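Local coordinates for protein Lmaj004091aaa (Leishmania major, PDB 1XTP) that probably transfers methyl groups from S-adenosyl-L-methionine to the N-terminal amino group of proteins that begin with an X-Pro-Lys sequence, at residues V74-D78 with Q238-P242; G81-F85 with K249-L253. All blocks are in the same frame, centred on the assembly; numbering follows the deposited sequence.

Contact 1. Residues V74-D78 with Q238-P242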
# COMPACT_ATOMS: atom_id res chain seq x y z
N VAL A 74 11.53 -9.10 -10.09
CA VAL A 74 11.83 -8.29 -8.90
C VAL A 74 11.37 -8.93 -7.60
O VAL A 74 11.63 -8.40 -6.51
CB VAL A 74 11.19 -6.88 -8.97
CG1 VAL A 74 11.73 -6.11 -10.16
CG2 VAL A 74 9.65 -6.96 -8.97
N HIS A 75 10.68 -10.06 -7.72
CA HIS A 75 10.07 -10.72 -6.57
C HIS A 75 11.07 -11.06 -5.48
O HIS A 75 10.92 -10.64 -4.32
CB HIS A 75 9.33 -11.98 -7.04
CG HIS A 75 8.80 -12.80 -5.91
ND1 HIS A 75 7.70 -12.42 -5.18
CD2 HIS A 75 9.26 -13.94 -5.35
CE1 HIS A 75 7.47 -13.32 -4.24
NE2 HIS A 75 8.41 -14.25 -4.31
N ASP A 76 12.11 -11.80 -5.85
CA ASP A 76 13.07 -12.32 -4.87
C ASP A 76 13.75 -11.21 -4.06
O ASP A 76 13.83 -11.29 -2.84
CB ASP A 76 14.14 -13.19 -5.55
CG ASP A 76 13.59 -14.51 -6.08
OD1 ASP A 76 12.63 -15.05 -5.48
OD2 ASP A 76 14.12 -15.00 -7.10
N VAL A 77 14.22 -10.18 -4.75
CA VAL A 77 14.83 -9.03 -4.08
C VAL A 77 13.82 -8.29 -3.20
O VAL A 77 14.15 -7.92 -2.07
CB VAL A 77 15.53 -8.07 -5.10
CG1 VAL A 77 14.53 -7.48 -6.07
CG2 VAL A 77 16.25 -6.94 -4.37
N ASP A 78 12.59 -8.12 -3.67
CA ASP A 78 11.57 -7.49 -2.88
C ASP A 78 11.32 -8.23 -1.57
O ASP A 78 11.25 -7.60 -0.52
CB ASP A 78 10.25 -7.40 -3.67
CG ASP A 78 9.09 -6.97 -2.80
OD1 ASP A 78 9.14 -5.84 -2.28
OD2 ASP A 78 8.15 -7.79 -2.61
N GLN A 238 14.49 0.16 -0.67
CA GLN A 238 14.85 -1.17 -1.13
C GLN A 238 16.18 -1.15 -1.87
O GLN A 238 16.29 -0.54 -2.94
CB GLN A 238 13.75 -1.72 -2.06
CG GLN A 238 14.09 -3.07 -2.77
CD GLN A 238 14.30 -4.20 -1.80
OE1 GLN A 238 13.46 -4.46 -0.95
NE2 GLN A 238 15.46 -4.86 -1.88
N GLU A 239 17.20 -1.83 -1.34
CA GLU A 239 18.47 -1.96 -2.07
C GLU A 239 18.39 -2.91 -3.25
O GLU A 239 17.48 -3.74 -3.34
CB GLU A 239 19.62 -2.36 -1.14
CG GLU A 239 19.52 -3.74 -0.54
CD GLU A 239 20.74 -4.12 0.30
OE1 GLU A 239 21.40 -3.23 0.89
OE2 GLU A 239 21.06 -5.32 0.34
N GLU A 240 19.34 -2.78 -4.17
CA GLU A 240 19.41 -3.65 -5.34
C GLU A 240 18.14 -3.58 -6.21
O GLU A 240 17.75 -4.57 -6.85
CB GLU A 240 19.70 -5.08 -4.90
CG GLU A 240 20.39 -5.92 -5.96
CD GLU A 240 20.64 -7.34 -5.51
OE1 GLU A 240 20.87 -7.56 -4.30
OE2 GLU A 240 20.59 -8.24 -6.36
N TRP A 241 17.50 -2.42 -6.21
CA TRP A 241 16.27 -2.21 -6.97
C TRP A 241 16.66 -1.72 -8.37
O TRP A 241 17.54 -0.86 -8.48
CB TRP A 241 15.38 -1.20 -6.25
CG TRP A 241 13.96 -1.23 -6.72
CD1 TRP A 241 13.27 -0.19 -7.25
CD2 TRP A 241 13.06 -2.34 -6.68
NE1 TRP A 241 11.99 -0.59 -7.57
CE2 TRP A 241 11.84 -1.91 -7.23
CE3 TRP A 241 13.18 -3.68 -6.25
CZ2 TRP A 241 10.73 -2.75 -7.36
CZ3 TRP A 241 12.08 -4.51 -6.38
CH2 TRP A 241 10.87 -4.05 -6.94
N PRO A 242 16.04 -2.28 -9.44
CA PRO A 242 16.36 -1.84 -10.79
C PRO A 242 16.21 -0.34 -10.94
O PRO A 242 15.25 0.26 -10.49
CB PRO A 242 15.34 -2.58 -11.67
CG PRO A 242 14.95 -3.76 -10.88
CD PRO A 242 15.04 -3.37 -9.44
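The loop Gln-238 to Pro-242, which follows strand 232-237, runs past the first turn of helix 75-87, a turn held by the 3.0 Å hydrogen bond from Asp-78 N to Val-74 O. Gln-238 folds back on its own loop: Gln-238 NE2 donates to Glu-239 O at 2.7 Å and also lies 3.3 Å from Val-77 CG2, while OE1 is hydrogen-bonded to Lys-196. The same Val-77 methyl, CG2, meets the loop backbone at Glu-239 O (3.6 Å) and at Glu-240 O (3.7 Å), so Val-77 sits against the bend of the loop; Glu-240 adds CB 4.0 Å from Val-77 CG2. The indole of Trp-241 reaches the helix with its six-membered ring. Trp-241 CH2 touches Val-74 CB at 3.5 Å, and Trp-241 CZ3 meets Val-77 CG1 at 3.9 Å along the ring edge. Pro-242 finishes the apolar patch, its CG 4.1 Å from Val-74 CG1. Beside this patch, Asp-78 forms salt bridges with Lys-196 and Arg-106 and a hydrogen bond with Gln-165, the last two predicted S-adenosylmethionine-binding residues. The arrangement thus packs a loop between two C-terminal strands against a helix start beside the cofactor pocket of a Rossmann-like methyltransferase.

Contact 2. Residues G81-F85 with K249-L253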
# COMPACT_ATOMS: atom_id res chain seq x y z
N GLY A 81 14.43 -7.95 0.88
CA GLY A 81 14.43 -6.60 1.47
C GLY A 81 13.41 -6.40 2.60
O GLY A 81 13.72 -5.80 3.63
N SER A 82 12.19 -6.90 2.39
CA SER A 82 11.14 -6.82 3.40
C SER A 82 11.50 -7.66 4.64
O SER A 82 11.31 -7.23 5.79
CB SER A 82 9.83 -7.33 2.82
OG SER A 82 9.36 -6.46 1.83
N ARG A 83 11.99 -8.86 4.39
CA ARG A 83 12.36 -9.76 5.48
C ARG A 83 13.47 -9.17 6.37
O ARG A 83 13.36 -9.18 7.62
CB ARG A 83 12.79 -11.11 4.93
CG ARG A 83 13.02 -12.12 6.02
CD ARG A 83 13.65 -13.41 5.50
NE ARG A 83 15.04 -13.25 5.06
CZ ARG A 83 16.08 -13.00 5.86
NH1 ARG A 83 15.93 -12.83 7.18
NH2 ARG A 83 17.30 -12.90 5.33
N ASN A 84 14.51 -8.64 5.73
CA ASN A 84 15.61 -7.96 6.45
C ASN A 84 15.13 -6.69 7.18
O ASN A 84 15.53 -6.43 8.31
CB ASN A 84 16.76 -7.63 5.49
CG ASN A 84 17.50 -8.88 5.00
OD1 ASN A 84 17.45 -9.93 5.64
ND2 ASN A 84 18.18 -8.78 3.87
N PHE A 85 14.24 -5.93 6.55
CA PHE A 85 13.68 -4.74 7.17
C PHE A 85 12.85 -5.10 8.40
O PHE A 85 13.07 -4.54 9.47
CB PHE A 85 12.82 -3.95 6.17
CG PHE A 85 12.28 -2.65 6.72
CD1 PHE A 85 13.05 -1.50 6.70
CD2 PHE A 85 10.99 -2.57 7.22
CE1 PHE A 85 12.55 -0.30 7.19
CE2 PHE A 85 10.49 -1.38 7.71
CZ PHE A 85 11.27 -0.24 7.69
N LYS A 249 10.29 2.45 -1.37
CA LYS A 249 10.59 2.75 0.03
C LYS A 249 9.72 1.96 1.03
O LYS A 249 8.52 1.78 0.87
CB LYS A 249 10.46 4.26 0.30
CG LYS A 249 11.41 4.75 1.38
CD LYS A 249 11.40 6.26 1.59
CE LYS A 249 12.17 6.65 2.85
NZ LYS A 249 11.76 7.99 3.40
N MSE A 250 10.37 1.50 2.08
CA MSE A 250 9.70 0.86 3.20
C MSE A 250 9.66 1.80 4.39
O MSE A 250 10.64 2.46 4.70
CB MSE A 250 10.47 -0.38 3.60
CG MSE A 250 10.39 -1.48 2.58
SE MSE A 250 11.72 -2.86 2.90
CE MSE A 250 13.25 -2.00 1.99
N TYR A 251 8.51 1.83 5.07
CA TYR A 251 8.32 2.54 6.31
C TYR A 251 7.75 1.60 7.37
O TYR A 251 6.82 0.85 7.10
CB TYR A 251 7.29 3.66 6.15
CG TYR A 251 7.57 4.67 5.06
CD1 TYR A 251 7.07 4.48 3.78
CD2 TYR A 251 8.28 5.84 5.33
CE1 TYR A 251 7.29 5.40 2.78
CE2 TYR A 251 8.49 6.79 4.32
CZ TYR A 251 7.99 6.56 3.06
OH TYR A 251 8.19 7.46 2.05
N ALA A 252 8.32 1.65 8.57
CA ALA A 252 7.72 0.99 9.74
C ALA A 252 7.05 2.07 10.57
O ALA A 252 7.73 2.99 11.02
CB ALA A 252 8.74 0.30 10.54
N LEU A 253 5.74 1.95 10.77
CA LEU A 253 4.94 3.00 11.40
C LEU A 253 4.24 2.47 12.65
O LEU A 253 3.83 1.31 12.69
CB LEU A 253 3.89 3.55 10.41
CG LEU A 253 4.37 3.93 8.99
CD1 LEU A 253 3.22 3.98 8.01
CD2 LEU A 253 5.10 5.25 9.00
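Apolar packing carries most of this helix-on-sheet contact of the Rossmann-like methyltransferase fold; the axes of helix segment 81-85 and strand segment 249-253 approach to 10.2 Å, their N-to-C directions 31° apart. Strand 248-253 runs antiparallel to 191-198, with helix 75-87 on one sheet face and helix 218-228 on the other. Met-250, present as selenomethionine, points at the helix, and Met-250 SE lies 3.6 Å from Phe-85 CB, 4.0 Å from Ser-82 CA and 3.6 Å from the backbone Gly-81 O. Farther along, Phe-85 CE2 meets Ala-252 CB at 3.7 Å. Aromatic interactions come from the same ring: Met-250 CB sits 4.0 Å from the Phe-85 centroid, almost on the ring normal, as a CH-pi contact, and Met-250 SE, 4.5 Å from that centroid and oblique, makes a Met-aromatic contact. At the ring edge, Phe-85 CZ is 3.6 Å from Ala-252 N. No hydrogen bond links the segments; Ser-82 OG is hydrogen-bonded to Lys-196, and Tyr-251 OH to Asp-218. Helix and sheet are thus joined by shape and dispersion rather than directional polar bonds.

Overall arrangement
After an N-terminal part of short strands and helices, the chain reaches helix 75-87, which supplies the first segment of both contacts: 74-78 at its start, 81-85 farther along. The chain then builds the central sheet strands and their helices before strand 232-237 leads into loop 238-242, closing contact 1 across 159 intervening residues. Strand 248-253 follows and closes contact 2 across 163. Because the segments alternate, the two closures cross rather than nest. They also touch, with Gln-238 CA 3.6 Å from Met-250 CE and Gln-238 OE1 3.4 Å from Gly-81 CA. Together they tie helix 75-87 to the last two strands, at one side of the seven-stranded sheet, and to the loop between them, contact 1 nearer the cofactor.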